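Long-range contact in sphingomyelinase C (Streptomyces griseocarneus, PDB 7CNE), which belongs to the endonuclease/exonuclease/phosphatase family, the DNase I-like group of enzymes, as a bacterial sphingomyelinase C: residues Q170-D175 / L208-L213. Numbering follows the deposited sequence.
Sequences QFRQID and LADGDL
Asp-210 lays its CB against CB of Phe-171, 3.7 Å away, where helix 162-180 meets the end of helix 203-211 on one flank of the DNase I-like fold. The backbones come close here: CA of Phe-171 and CA of Gly-211 are 4.8 Å apart, and the backbone N of Gly-211 lies 3.9 Å from Phe-171 CB. Asp-210 CB also sits at the edge of the Phe-171 ring, near its plane, while the ring turns from helix 203-211 to touch Val-197. On the exposed side the extended chain of Arg-172 carries its guanidinium over to Asp-210 in a salt bridge of two hydrogen bonds. Side-on, NE and NH2 both grip the single oxygen OD1. NE of Arg-172 stands 2.8 Å from OD1 of Asp-210, with an N-H...O angle of 156°, and the bond from NH2 is less straight. OD1 lies in the guanidinium plane, but the two nitrogens arrive from the same face of the carboxylate, NE from well above its plane and NH2 on the syn side; the two groups are turned 62° apart. Ser-168 OG, one turn earlier on helix 162-180, hydrogen-bonds the other oxygen, OD2, so both ends of the carboxylate are tied to that helix. Helix 203-211 closes in a Schellman motif: Leu-213 N bonds to Leu-208 O, and Asp-212, with positive phi, is the C-prime residue. Asp-175 CB touches Asp-210 O, and Asp-175 OD1 comes to 3.7 Å from CB of Asp-212. The two carboxylates would probably repel; the Arg-252 salt bridge to Asp-175 OD1 would offset this, while Asn-253 ND2 hydrogen-bonds Asp-212 OD1. One water also joins them, donating to Asp-175 OD1 at 2.6 Å and to Asp-212 OD2.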
# COMPACT_ATOMS: atom_id res chain seq x y z
N GLN A 170 -1.67 2.19 -14.93
CA GLN A 170 -1.84 2.80 -13.61
C GLN A 170 -0.59 3.56 -13.18
O GLN A 170 -0.67 4.69 -12.67
CB GLN A 170 -2.19 1.73 -12.57
CG GLN A 170 -3.60 1.13 -12.78
CD GLN A 170 -3.94 0.03 -11.77
OE1 GLN A 170 -3.08 -0.41 -11.00
NE2 GLN A 170 -5.20 -0.40 -11.76
N PHE A 171 0.59 2.97 -13.40
CA PHE A 171 1.83 3.67 -13.06
C PHE A 171 1.99 4.93 -13.91
O PHE A 171 2.44 5.97 -13.41
CB PHE A 171 3.04 2.74 -13.25
CG PHE A 171 3.01 1.49 -12.41
CD1 PHE A 171 2.60 1.53 -11.08
CD2 PHE A 171 3.40 0.26 -12.95
CE1 PHE A 171 2.58 0.36 -10.29
CE2 PHE A 171 3.38 -0.91 -12.18
CZ PHE A 171 2.96 -0.86 -10.84
N ARG A 172 1.63 4.86 -15.20
CA ARG A 172 1.75 6.05 -16.04
C ARG A 172 0.70 7.11 -15.67
O ARG A 172 0.96 8.31 -15.80
CB ARG A 172 1.65 5.69 -17.52
CG ARG A 172 2.89 4.94 -18.01
CD ARG A 172 2.95 4.81 -19.54
NE ARG A 172 3.84 3.73 -19.93
CZ ARG A 172 3.95 3.23 -21.15
NH1 ARG A 172 3.19 3.70 -22.15
NH2 ARG A 172 4.80 2.23 -21.38
N GLN A 173 -0.47 6.68 -15.19
CA GLN A 173 -1.45 7.66 -14.72
C GLN A 173 -0.92 8.42 -13.50
O GLN A 173 -1.12 9.63 -13.38
CB GLN A 173 -2.78 6.97 -14.38
CG GLN A 173 -3.88 7.98 -13.98
CD GLN A 173 -5.17 7.34 -13.47
OE1 GLN A 173 -5.38 6.13 -13.60
NE2 GLN A 173 -6.04 8.15 -12.90
N ILE A 174 -0.25 7.71 -12.59
CA ILE A 174 0.38 8.35 -11.44
C ILE A 174 1.46 9.31 -11.90
O ILE A 174 1.54 10.46 -11.45
CB ILE A 174 0.94 7.28 -10.48
CG1 ILE A 174 -0.20 6.54 -9.77
CG2 ILE A 174 1.94 7.89 -9.46
CD1 ILE A 174 0.23 5.24 -9.15
N ASP A 175 2.32 8.85 -12.82
CA ASP A 175 3.36 9.70 -13.39
C ASP A 175 2.77 10.97 -14.01
O ASP A 175 3.27 12.08 -13.80
CB ASP A 175 4.16 8.91 -14.43
CG ASP A 175 5.14 9.78 -15.21
OD1 ASP A 175 6.00 10.44 -14.60
OD2 ASP A 175 5.02 9.79 -16.46
N LEU A 208 9.57 0.63 -13.01
CA LEU A 208 10.43 1.79 -12.82
C LEU A 208 10.27 2.80 -13.95
O LEU A 208 10.18 4.01 -13.71
CB LEU A 208 11.90 1.35 -12.72
CG LEU A 208 12.33 0.46 -11.55
CD1 LEU A 208 13.81 0.18 -11.69
CD2 LEU A 208 12.02 1.14 -10.20
N ALA A 209 10.26 2.32 -15.19
CA ALA A 209 10.15 3.23 -16.33
C ALA A 209 8.76 3.85 -16.41
O ALA A 209 8.63 5.04 -16.71
CB ALA A 209 10.48 2.48 -17.62
N ASP A 210 7.71 3.07 -16.13
CA ASP A 210 6.35 3.59 -16.22
C ASP A 210 6.07 4.64 -15.14
O ASP A 210 5.43 5.66 -15.42
CB ASP A 210 5.34 2.44 -16.11
CG ASP A 210 5.28 1.59 -17.39
OD1 ASP A 210 5.59 2.12 -18.48
OD2 ASP A 210 4.92 0.40 -17.29
N GLY A 211 6.52 4.40 -13.91
CA GLY A 211 6.36 5.37 -12.84
C GLY A 211 7.40 6.45 -12.79
O GLY A 211 7.29 7.37 -11.96
N ASP A 212 8.41 6.39 -13.67
CA ASP A 212 9.57 7.28 -13.64
C ASP A 212 10.23 7.27 -12.25
O ASP A 212 10.50 8.31 -11.64
CB ASP A 212 9.20 8.70 -14.07
CG ASP A 212 10.42 9.52 -14.52
OD1 ASP A 212 11.51 8.93 -14.68
OD2 ASP A 212 10.29 10.75 -14.71
N LEU A 213 10.51 6.06 -11.77
CA LEU A 213 10.96 5.81 -10.41
C LEU A 213 12.44 5.47 -10.39
O LEU A 213 12.92 4.72 -11.25
CB LEU A 213 10.17 4.66 -9.78
CG LEU A 213 8.65 4.79 -9.84
CD1 LEU A 213 7.99 3.45 -9.57
CD2 LEU A 213 8.20 5.86 -8.84
O HOH W 1 8.00 11.49 -15.90